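Local coordinates for protein multicopper oxidase type 1 (PDB 3G5W) that binds copper at a blue copper site and at copper–oxygen clusters, and probably works as a laccase-like two-domain multicopper oxidase, at residues E10-V15 and T24-G29; K19-T24 and W150-G155; E176-R181 and K290-F295; L240-P245 and T270-E275. One frame throughout, in Å; residues are numbered along the deposited sequence.

Contact 1: residues E10-V15 and T24-G29; sequences EDTRIV and TFAFNG
Strands 2-15 and 20-27 form a beta hairpin, in which residues 10-15 and 24-29 are paired through three consecutive antiparallel bridges. Glu-10 with Ala-26 and Thr-12 with Thr-24 are hydrogen-bonded pairs, while Asp-11 with Phe-25 between them is a non-hydrogen-bonded pair. Glu-10 N to Ala-26 O measures 2.9 Å and Ala-26 N to Glu-10 O 2.8 Å. Thr-12 can be followed outward: CB lies 3.5 Å from Thr-24 OG1, methyl CG2, anti to the backbone N, touches Gly-29 O, and OG1, beside the backbone N (chi1 -58°), rests on Ala-26 CB and donates to Glu-10 O over 2.9 Å. An alanine here would remove OG1 and CG2, and would probably cost Glu-10 O its second donor and loosen the packing on Ala-26 and Gly-29. Thr-24 OG1 donates to Thr-12 O over 2.8 Å, 47° above the carbonyl plane. On the other face Asp-11 OD2 stands at the edge of the Phe-25 ring, 3.5 Å from Phe-25 CD1, and that ring also meets His-56 and His-111 of the blue copper site. Glu-10 O and Thr-12 O thus each accept a backbone N-H and a threonine hydroxyl, which satisfies both hydroxyl protons within the hairpin.

Contact 2: residues K19-T24 and W150-G155; sequences KRDFHT and WANKPG
This is an interdomain contact between a strand and a loop: residues 19-24, on strand 20-27 of the N-terminal copper-oxidase domain, receive residues 150-155, from the loop between strands 137-146 and 166-169. One backbone bond anchors it, from His-23 N to Ala-151 O, 2.9 Å long and fairly straight at 159°, although the donor sits above the carbonyl plane. Ala-151 O also accepts from Arg-115 NH2, so the loop carbonyl is gripped by more than the strand. Beside this bond, Ala-151 CA lies over the middle of the Phe-22 ring, 3.5 Å from its centroid and 11° off the normal, a well-centred CH-pi contact. The Ala-151 methyl is shared by Phe-22 CE2, Asp-21 O and Arg-20 NH1. Trp-150 to Lys-153 make a type I beta turn, closed by a bond from Lys-153 N to Trp-150 O, and this turn presents Ala-151 and Asn-152 to the strand. Beyond it, Pro-154 CG stands over one face of the His-23 ring, offset toward the rim, at 3.8 Å from the centroid. The polar flank is built on Arg-20, whose chain bends at chi2 and chi3 so that NH1 reaches back to Asp-21 O over 2.8 Å; this oxygen lies in the guanidinium plane and receives NH1 on a lone pair. The same NH1 forms a salt bridge with Asp-21 OD1 at 3.2 Å. Asn-152 ND2 adds only a weak bond to that carboxylate oxygen, while Arg-13 NH1 ties the two side chains together by binding both Asp-21 OD2 and Asn-152 OD1.

Contact 3: residues E176-R181 and K290-F295; sequences ETQPIR and KFVPDF
The Phe-291 ring carries the guanidinium of Arg-181 on one face and has Pro-179 O at its edge, in plane, 3.4 Å from Phe-291 CE2. The guanidinium-on-ring stack is flat, with planes 9° apart and centres separated by 4.2 Å. An extended chain from CG to NE lays Arg-181 CD over the same face near the rim, and a salt bridge from Arg-181 NE to Glu-273 OE2 helps fix the guanidinium. Pro-179 CG packs obliquely on Phe-291 CD2. The contact joins the lead-in to strand 180-182, an outermost strand of a C-terminal-domain sheet, to the long loop between strands 269-274 and 306-308, where Val-292 to Phe-295 form a type II beta turn. Gln-178 reaches into this loop by bending at chi2. Its OE1 accepts from Val-292 N over 2.9 Å, an N-H line straight to 162° but 70° above the amide carbonyl plane; CG meets Phe-295 CB at 3.5 Å, and NE2 lies against Val-292 CG2. A water bridges Gln-178 NE2, 3.2 Å away, to Lys-290 O. A leucine at Gln-178 would remove the OE1 acceptor and the NE2 link to water, and would probably weaken the hold of residues 290-295 on this lead-in.

Contact 4: residues L240-P245 and T270-E275; sequences LNMDNP and TTIEYE
In the C-terminal copper-oxidase domain, the ends of strands 235-241 and 269-274, which belong to different sheets, are joined by side-chain packing, with Tyr-274 making the largest share of the contact. Pro-245 CA sits over one face of its ring, 3.4 Å from the centroid and 15° off the normal, a CH-pi contact. Asn-244 O shares that face, 3.3 Å from Tyr-274 CZ. With CG beside the backbone N (chi1 -78°), the tyrosine reaches the inverse gamma turn centred on Met-242, and its OH, whose position is less certain, accepts from Asn-244 N at 3.1 Å (163°). Met-242 folds back at chi2 and chi3: CB lies 3.4 Å from Tyr-274 OH, and SD approaches obliquely, 5.1 Å from the ring centroid, as a Met-aromatic contact. SD also meets Ile-272 CG2, and farther back along the strands Leu-240 CD1 faces Ile-272 CD1 at 4.4 Å. Trp-248 meets the tyrosine ring and binds Asn-244 O through NE1, while Asp-243 OD1 makes a salt bridge to Arg-66 of the second subunit. The hydroxyl probably gives a backbone N-H an acceptor within a largely apolar junction, coupling the turn to strand 269-274 of the other sheet.

How the contacts relate
From the N terminus, contact 1 lies within the first copper-oxidase domain and closes the short hairpin loop between strands 2-15 and 20-27. Contact 2 starts before that hairpin's second segment, sharing Thr-24, and closes a far longer loop on residues 150-155, so the two cross along the chain and contact 2 links the two domains; they also touch, as Ile-14 O binds Phe-22 N. Contact 3 then opens at 176-181 and closes at 290-295, and contact 4, joining two sheets of the second domain, falls wholly within that interval. These two meet through neighbouring strands 180-182 and 269-274. Contacts 1 and 4, with centres about 33 Å apart, lie on opposite sides of the chain's centre.

Contact 1: residues E10-V15 and T24-G29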
# COMPACT_ATOMS: atom_id res chain seq x y z
N GLU A 10 -0.44 -28.95 -15.12
CA GLU A 10 0.74 -29.81 -15.29
C GLU A 10 1.93 -29.35 -14.46
O GLU A 10 2.18 -28.14 -14.34
CB GLU A 10 1.15 -29.85 -16.77
CG GLU A 10 0.06 -30.35 -17.73
CD GLU A 10 0.38 -30.07 -19.20
OE1 GLU A 10 -0.57 -30.11 -20.01
OE2 GLU A 10 1.55 -29.81 -19.55
N ASP A 11 2.66 -30.31 -13.90
CA ASP A 11 3.96 -30.03 -13.27
C ASP A 11 4.92 -29.55 -14.36
O ASP A 11 5.18 -30.27 -15.34
CB ASP A 11 4.51 -31.27 -12.58
CG ASP A 11 3.73 -31.64 -11.33
OD1 ASP A 11 3.00 -32.65 -11.37
OD2 ASP A 11 3.85 -30.92 -10.31
N THR A 12 5.44 -28.34 -14.18
CA THR A 12 6.13 -27.61 -15.25
C THR A 12 7.33 -26.82 -14.71
O THR A 12 7.23 -26.15 -13.69
CB THR A 12 5.15 -26.64 -15.95
OG1 THR A 12 4.04 -27.38 -16.48
CG2 THR A 12 5.82 -25.88 -17.08
N ARG A 13 8.45 -26.91 -15.42
CA ARG A 13 9.64 -26.13 -15.08
C ARG A 13 9.67 -24.84 -15.90
O ARG A 13 9.55 -24.89 -17.12
CB ARG A 13 10.91 -26.95 -15.31
CG ARG A 13 12.20 -26.24 -14.93
CD ARG A 13 13.38 -27.22 -14.78
NE ARG A 13 13.03 -28.45 -14.05
CZ ARG A 13 12.81 -28.53 -12.73
NH1 ARG A 13 12.87 -27.45 -11.96
NH2 ARG A 13 12.52 -29.70 -12.19
N ILE A 14 9.80 -23.71 -15.23
CA ILE A 14 10.00 -22.42 -15.90
C ILE A 14 11.31 -21.79 -15.41
O ILE A 14 11.85 -22.21 -14.38
CB ILE A 14 8.81 -21.42 -15.69
CG1 ILE A 14 8.68 -20.97 -14.23
CG2 ILE A 14 7.49 -22.02 -16.23
CD1 ILE A 14 7.73 -19.77 -14.02
N VAL A 15 11.81 -20.82 -16.16
CA VAL A 15 13.03 -20.10 -15.80
C VAL A 15 12.70 -18.61 -15.69
O VAL A 15 12.24 -18.00 -16.65
CB VAL A 15 14.16 -20.32 -16.84
CG1 VAL A 15 15.38 -19.48 -16.51
CG2 VAL A 15 14.54 -21.81 -16.93
N THR A 24 6.52 -25.31 -11.14
CA THR A 24 5.19 -24.72 -11.18
C THR A 24 4.11 -25.75 -11.49
O THR A 24 4.39 -26.81 -12.07
CB THR A 24 5.09 -23.58 -12.24
OG1 THR A 24 5.31 -24.10 -13.55
CG2 THR A 24 6.08 -22.46 -11.95
N PHE A 25 2.88 -25.44 -11.08
CA PHE A 25 1.70 -26.22 -11.44
C PHE A 25 0.94 -25.39 -12.47
O PHE A 25 0.04 -24.62 -12.13
CB PHE A 25 0.82 -26.52 -10.22
CG PHE A 25 1.59 -26.96 -8.99
CD1 PHE A 25 2.61 -27.90 -9.09
CD2 PHE A 25 1.28 -26.44 -7.74
CE1 PHE A 25 3.32 -28.31 -7.96
CE2 PHE A 25 1.99 -26.85 -6.60
CZ PHE A 25 3.01 -27.78 -6.72
N ALA A 26 1.32 -25.55 -13.73
CA ALA A 26 0.95 -24.61 -14.78
C ALA A 26 -0.28 -25.02 -15.57
O ALA A 26 -0.38 -26.16 -16.04
CB ALA A 26 2.14 -24.40 -15.70
N PHE A 27 -1.19 -24.07 -15.76
CA PHE A 27 -2.33 -24.29 -16.64
C PHE A 27 -1.84 -24.40 -18.09
O PHE A 27 -1.14 -23.51 -18.59
CB PHE A 27 -3.37 -23.18 -16.47
CG PHE A 27 -3.96 -23.10 -15.08
CD1 PHE A 27 -4.81 -24.09 -14.61
CD2 PHE A 27 -3.66 -22.03 -14.25
CE1 PHE A 27 -5.34 -24.03 -13.31
CE2 PHE A 27 -4.20 -21.94 -12.96
CZ PHE A 27 -5.04 -22.94 -12.49
N ASN A 28 -2.18 -25.52 -18.73
CA ASN A 28 -1.70 -25.87 -20.08
C ASN A 28 -0.17 -25.81 -20.21
O ASN A 28 0.36 -25.48 -21.28
CB ASN A 28 -2.39 -25.02 -21.17
CG ASN A 28 -3.78 -25.52 -21.53
OD1 ASN A 28 -4.27 -26.50 -20.98
ND2 ASN A 28 -4.43 -24.83 -22.46
N GLY A 29 0.52 -26.11 -19.12
CA GLY A 29 1.98 -26.13 -19.09
C GLY A 29 2.68 -24.80 -19.37
O GLY A 29 3.84 -24.79 -19.78

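Contact 2: residues K19-T24 and W150-G155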
# COMPACT_ATOMS: atom_id res chain seq x y z
N LYS A 19 19.85 -18.57 -14.59
CA LYS A 19 19.75 -19.98 -14.20
C LYS A 19 18.70 -20.24 -13.11
O LYS A 19 18.58 -21.36 -12.60
CB LYS A 19 21.13 -20.51 -13.78
CG LYS A 19 22.07 -20.73 -14.96
CD LYS A 19 23.51 -20.97 -14.52
CE LYS A 19 24.37 -21.35 -15.73
NZ LYS A 19 25.82 -21.02 -15.52
N ARG A 20 17.94 -19.21 -12.75
CA ARG A 20 16.91 -19.34 -11.72
C ARG A 20 15.64 -20.00 -12.27
O ARG A 20 14.79 -19.33 -12.89
CB ARG A 20 16.63 -17.99 -11.03
CG ARG A 20 15.46 -17.95 -10.05
CD ARG A 20 15.23 -19.27 -9.31
NE ARG A 20 16.32 -19.62 -8.42
CZ ARG A 20 16.65 -20.85 -8.06
NH1 ARG A 20 16.00 -21.91 -8.52
NH2 ARG A 20 17.66 -21.02 -7.23
N ASP A 21 15.52 -21.30 -12.04
CA ASP A 21 14.34 -22.05 -12.45
C ASP A 21 13.34 -22.19 -11.30
O ASP A 21 13.67 -21.92 -10.15
CB ASP A 21 14.72 -23.41 -13.06
CG ASP A 21 15.24 -24.41 -12.03
OD1 ASP A 21 15.63 -24.02 -10.91
OD2 ASP A 21 15.27 -25.62 -12.35
N PHE A 22 12.11 -22.58 -11.63
CA PHE A 22 11.08 -22.78 -10.62
C PHE A 22 10.15 -23.92 -11.02
O PHE A 22 9.83 -24.08 -12.19
CB PHE A 22 10.27 -21.49 -10.42
CG PHE A 22 10.18 -21.06 -8.98
CD1 PHE A 22 9.17 -21.55 -8.15
CD2 PHE A 22 11.11 -20.18 -8.45
CE1 PHE A 22 9.09 -21.15 -6.82
CE2 PHE A 22 11.04 -19.77 -7.12
CZ PHE A 22 10.03 -20.27 -6.31
N HIS A 23 9.71 -24.70 -10.03
CA HIS A 23 8.73 -25.76 -10.22
C HIS A 23 7.33 -25.13 -10.10
O HIS A 23 7.01 -24.49 -9.10
CB HIS A 23 8.93 -26.84 -9.15
CG HIS A 23 8.12 -28.09 -9.37
ND1 HIS A 23 6.77 -28.07 -9.63
CD2 HIS A 23 8.48 -29.39 -9.32
CE1 HIS A 23 6.33 -29.31 -9.75
NE2 HIS A 23 7.35 -30.13 -9.58
N THR A 24 6.52 -25.31 -11.14
CA THR A 24 5.19 -24.72 -11.18
C THR A 24 4.11 -25.75 -11.49
O THR A 24 4.39 -26.81 -12.07
CB THR A 24 5.09 -23.58 -12.24
OG1 THR A 24 5.31 -24.10 -13.55
CG2 THR A 24 6.08 -22.46 -11.95
N TRP A 150 12.18 -22.19 -2.12
CA TRP A 150 11.17 -23.23 -2.38
C TRP A 150 11.05 -23.61 -3.86
O TRP A 150 10.16 -24.37 -4.23
CB TRP A 150 9.80 -22.81 -1.84
CG TRP A 150 9.80 -22.47 -0.37
CD1 TRP A 150 9.61 -21.23 0.18
CD2 TRP A 150 10.00 -23.37 0.73
NE1 TRP A 150 9.69 -21.30 1.55
CE2 TRP A 150 9.93 -22.60 1.92
CE3 TRP A 150 10.24 -24.75 0.83
CZ2 TRP A 150 10.08 -23.16 3.19
CZ3 TRP A 150 10.40 -25.31 2.10
CH2 TRP A 150 10.31 -24.52 3.26
N ALA A 151 11.96 -23.09 -4.69
CA ALA A 151 11.89 -23.25 -6.14
C ALA A 151 11.61 -24.69 -6.54
O ALA A 151 10.72 -24.96 -7.34
CB ALA A 151 13.17 -22.75 -6.80
N ASN A 152 12.37 -25.62 -5.96
CA ASN A 152 12.24 -27.01 -6.34
C ASN A 152 11.68 -27.90 -5.23
O ASN A 152 12.02 -29.07 -5.11
CB ASN A 152 13.57 -27.52 -6.90
CG ASN A 152 13.85 -26.95 -8.28
OD1 ASN A 152 13.05 -27.11 -9.21
ND2 ASN A 152 14.98 -26.26 -8.42
N LYS A 153 10.78 -27.31 -4.45
CA LYS A 153 10.12 -28.02 -3.36
C LYS A 153 8.59 -27.90 -3.44
O LYS A 153 7.97 -27.27 -2.57
CB LYS A 153 10.66 -27.53 -2.01
CG LYS A 153 12.10 -27.98 -1.72
CD LYS A 153 12.61 -27.45 -0.39
CE LYS A 153 14.03 -27.94 -0.11
NZ LYS A 153 14.08 -29.43 0.09
N PRO A 154 7.97 -28.53 -4.46
CA PRO A 154 6.52 -28.46 -4.65
C PRO A 154 5.77 -29.02 -3.44
O PRO A 154 6.19 -30.02 -2.88
CB PRO A 154 6.28 -29.34 -5.88
CG PRO A 154 7.46 -30.23 -5.96
CD PRO A 154 8.60 -29.37 -5.50
N GLY A 155 4.69 -28.35 -3.05
CA GLY A 155 3.94 -28.74 -1.85
C GLY A 155 4.45 -28.07 -0.59
O GLY A 155 3.89 -28.26 0.49

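Contact 3: residues E176-R181 and K290-F295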
# COMPACT_ATOMS: atom_id res chain seq x y z
N GLU A 176 15.38 -10.22 -18.87
CA GLU A 176 14.72 -11.18 -19.77
C GLU A 176 13.24 -10.88 -20.03
O GLU A 176 12.52 -11.68 -20.63
CB GLU A 176 14.95 -12.61 -19.28
CG GLU A 176 16.37 -13.08 -19.54
CD GLU A 176 16.69 -14.40 -18.89
OE1 GLU A 176 15.84 -15.32 -18.94
OE2 GLU A 176 17.80 -14.52 -18.33
N THR A 177 12.79 -9.71 -19.58
CA THR A 177 11.52 -9.14 -20.02
C THR A 177 11.66 -8.62 -21.45
O THR A 177 12.74 -8.73 -22.04
CB THR A 177 11.08 -7.99 -19.08
OG1 THR A 177 12.18 -7.08 -18.90
CG2 THR A 177 10.68 -8.53 -17.73
N GLN A 178 10.59 -8.07 -22.02
CA GLN A 178 10.62 -7.58 -23.40
C GLN A 178 10.28 -6.09 -23.47
O GLN A 178 9.42 -5.62 -22.72
CB GLN A 178 9.64 -8.37 -24.28
CG GLN A 178 9.99 -9.84 -24.45
CD GLN A 178 11.29 -10.05 -25.20
OE1 GLN A 178 11.61 -9.33 -26.14
NE2 GLN A 178 12.05 -11.06 -24.78
N PRO A 179 10.93 -5.35 -24.39
CA PRO A 179 10.57 -3.94 -24.53
C PRO A 179 9.15 -3.80 -25.09
O PRO A 179 8.68 -4.67 -25.83
CB PRO A 179 11.59 -3.42 -25.54
CG PRO A 179 12.00 -4.64 -26.34
CD PRO A 179 11.99 -5.76 -25.34
N ILE A 180 8.48 -2.73 -24.70
CA ILE A 180 7.19 -2.36 -25.27
C ILE A 180 7.51 -1.44 -26.43
O ILE A 180 8.07 -0.38 -26.23
CB ILE A 180 6.30 -1.70 -24.20
CG1 ILE A 180 5.88 -2.75 -23.16
CG2 ILE A 180 5.07 -0.98 -24.83
CD1 ILE A 180 5.32 -2.20 -21.85
N ARG A 181 7.21 -1.87 -27.66
CA ARG A 181 7.63 -1.13 -28.85
C ARG A 181 6.49 -0.34 -29.44
O ARG A 181 5.43 -0.89 -29.74
CB ARG A 181 8.26 -2.05 -29.90
CG ARG A 181 9.58 -2.65 -29.46
CD ARG A 181 10.21 -3.52 -30.52
NE ARG A 181 11.61 -3.78 -30.19
CZ ARG A 181 12.42 -4.54 -30.92
NH1 ARG A 181 11.98 -5.13 -32.03
NH2 ARG A 181 13.68 -4.72 -30.54
N LYS A 290 17.17 -9.84 -28.73
CA LYS A 290 16.30 -10.65 -29.57
C LYS A 290 14.86 -10.42 -29.13
O LYS A 290 14.46 -10.89 -28.07
CB LYS A 290 16.65 -12.14 -29.39
CG LYS A 290 17.88 -12.64 -30.14
CD LYS A 290 17.53 -13.00 -31.59
CE LYS A 290 16.48 -14.12 -31.69
NZ LYS A 290 15.50 -13.82 -32.78
N PHE A 291 14.09 -9.69 -29.94
CA PHE A 291 12.71 -9.36 -29.58
C PHE A 291 11.79 -10.57 -29.63
O PHE A 291 11.82 -11.35 -30.59
CB PHE A 291 12.17 -8.24 -30.46
CG PHE A 291 10.79 -7.78 -30.08
CD1 PHE A 291 9.70 -8.04 -30.91
CD2 PHE A 291 10.57 -7.10 -28.88
CE1 PHE A 291 8.42 -7.62 -30.57
CE2 PHE A 291 9.29 -6.68 -28.53
CZ PHE A 291 8.22 -6.94 -29.37
N VAL A 292 10.97 -10.72 -28.59
CA VAL A 292 9.96 -11.77 -28.57
C VAL A 292 8.55 -11.15 -28.60
O VAL A 292 8.13 -10.53 -27.61
CB VAL A 292 10.12 -12.72 -27.36
CG1 VAL A 292 9.03 -13.79 -27.35
CG2 VAL A 292 11.51 -13.37 -27.35
N PRO A 293 7.83 -11.27 -29.74
CA PRO A 293 6.45 -10.78 -29.79
C PRO A 293 5.52 -11.59 -28.90
O PRO A 293 5.79 -12.76 -28.62
CB PRO A 293 6.06 -10.96 -31.27
CG PRO A 293 7.36 -11.07 -32.00
CD PRO A 293 8.26 -11.81 -31.05
N ASP A 294 4.44 -10.95 -28.45
CA ASP A 294 3.38 -11.56 -27.62
C ASP A 294 3.76 -11.86 -26.16
O ASP A 294 3.05 -12.61 -25.48
CB ASP A 294 2.82 -12.82 -28.30
CG ASP A 294 1.31 -12.96 -28.11
OD1 ASP A 294 0.64 -11.96 -27.82
OD2 ASP A 294 0.80 -14.09 -28.27
N PHE A 295 4.85 -11.27 -25.66
CA PHE A 295 5.26 -11.45 -24.27
C PHE A 295 4.29 -10.77 -23.27
O PHE A 295 4.27 -11.11 -22.08
CB PHE A 295 6.70 -10.95 -24.04
CG PHE A 295 7.15 -11.07 -22.61
CD1 PHE A 295 7.17 -9.94 -21.78
CD2 PHE A 295 7.52 -12.30 -22.08
CE1 PHE A 295 7.56 -10.04 -20.45
CE2 PHE A 295 7.91 -12.41 -20.75
CZ PHE A 295 7.93 -11.28 -19.93
O HOH W 1 14.86 -12.13 -25.81

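Contact 4: residues L240-P245 and T270-E275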
# COMPACT_ATOMS: atom_id res chain seq x y z
N LEU A 240 -1.61 5.36 -21.64
CA LEU A 240 -0.52 6.28 -21.89
C LEU A 240 -0.56 6.75 -23.34
O LEU A 240 -0.61 5.93 -24.27
CB LEU A 240 0.84 5.59 -21.62
CG LEU A 240 1.19 4.92 -20.29
CD1 LEU A 240 2.38 3.97 -20.48
CD2 LEU A 240 1.54 5.94 -19.24
N ASN A 241 -0.54 8.07 -23.54
CA ASN A 241 -0.44 8.64 -24.89
C ASN A 241 1.03 8.67 -25.27
O ASN A 241 1.84 9.28 -24.57
CB ASN A 241 -1.06 10.05 -24.95
CG ASN A 241 -2.55 10.06 -24.65
OD1 ASN A 241 -3.29 9.13 -24.97
ND2 ASN A 241 -3.01 11.14 -24.00
N MET A 242 1.37 8.01 -26.37
CA MET A 242 2.77 7.90 -26.80
C MET A 242 3.16 9.10 -27.66
O MET A 242 3.25 8.99 -28.88
CB MET A 242 3.02 6.59 -27.56
CG MET A 242 2.84 5.29 -26.76
SD MET A 242 3.88 5.14 -25.28
CE MET A 242 2.73 5.73 -24.09
N ASP A 243 3.41 10.24 -27.00
CA ASP A 243 3.67 11.49 -27.71
C ASP A 243 5.09 12.04 -27.50
O ASP A 243 5.35 13.21 -27.77
CB ASP A 243 2.65 12.54 -27.27
CG ASP A 243 2.73 12.85 -25.77
OD1 ASP A 243 1.89 13.65 -25.30
OD2 ASP A 243 3.62 12.32 -25.07
N ASN A 244 5.99 11.20 -27.03
CA ASN A 244 7.30 11.67 -26.56
C ASN A 244 8.40 10.67 -26.90
O ASN A 244 8.85 9.92 -26.03
CB ASN A 244 7.21 11.97 -25.04
CG ASN A 244 8.49 12.57 -24.47
OD1 ASN A 244 8.69 12.58 -23.25
ND2 ASN A 244 9.36 13.07 -25.34
N PRO A 245 8.84 10.63 -28.19
CA PRO A 245 9.87 9.68 -28.61
C PRO A 245 11.15 9.67 -27.78
O PRO A 245 11.74 10.72 -27.51
CB PRO A 245 10.14 10.07 -30.07
CG PRO A 245 8.84 10.67 -30.52
CD PRO A 245 8.37 11.45 -29.32
N THR A 270 11.14 -3.00 -17.40
CA THR A 270 11.33 -3.07 -18.85
C THR A 270 11.52 -1.66 -19.42
O THR A 270 11.69 -0.70 -18.66
CB THR A 270 10.21 -3.89 -19.59
OG1 THR A 270 10.61 -4.12 -20.95
CG2 THR A 270 8.86 -3.19 -19.58
N THR A 271 11.53 -1.54 -20.75
CA THR A 271 11.59 -0.22 -21.39
C THR A 271 10.49 -0.06 -22.41
O THR A 271 9.93 -1.04 -22.91
CB THR A 271 12.96 0.03 -22.09
OG1 THR A 271 13.11 -0.87 -23.19
CG2 THR A 271 14.11 -0.16 -21.12
N ILE A 272 10.17 1.20 -22.72
CA ILE A 272 9.36 1.56 -23.87
C ILE A 272 10.31 2.09 -24.95
O ILE A 272 11.07 3.02 -24.70
CB ILE A 272 8.33 2.66 -23.52
CG1 ILE A 272 7.29 2.14 -22.52
CG2 ILE A 272 7.66 3.21 -24.79
CD1 ILE A 272 6.53 3.25 -21.80
N GLU A 273 10.27 1.48 -26.13
CA GLU A 273 11.12 1.87 -27.28
C GLU A 273 10.28 2.49 -28.40
O GLU A 273 9.41 1.82 -28.96
CB GLU A 273 11.86 0.65 -27.84
CG GLU A 273 12.82 -0.05 -26.89
CD GLU A 273 13.41 -1.34 -27.46
OE1 GLU A 273 14.38 -1.86 -26.86
OE2 GLU A 273 12.91 -1.84 -28.49
N TYR A 274 10.54 3.76 -28.73
CA TYR A 274 9.91 4.38 -29.90
C TYR A 274 10.72 4.08 -31.15
O TYR A 274 11.95 4.20 -31.15
CB TYR A 274 9.85 5.88 -29.75
CG TYR A 274 8.77 6.44 -28.86
CD1 TYR A 274 7.74 7.20 -29.41
CD2 TYR A 274 8.81 6.26 -27.48
CE1 TYR A 274 6.77 7.76 -28.62
CE2 TYR A 274 7.83 6.82 -26.67
CZ TYR A 274 6.82 7.57 -27.25
OH TYR A 274 5.84 8.16 -26.50
N GLU A 275 10.04 3.74 -32.24
CA GLU A 275 10.75 3.43 -33.48
C GLU A 275 11.48 4.65 -34.04
O GLU A 275 12.49 4.51 -34.72
CB GLU A 275 9.84 2.77 -34.52
CG GLU A 275 8.65 3.57 -34.95
CD GLU A 275 7.90 2.91 -36.10
OE1 GLU A 275 7.48 1.73 -35.95
OE2 GLU A 275 7.71 3.57 -37.14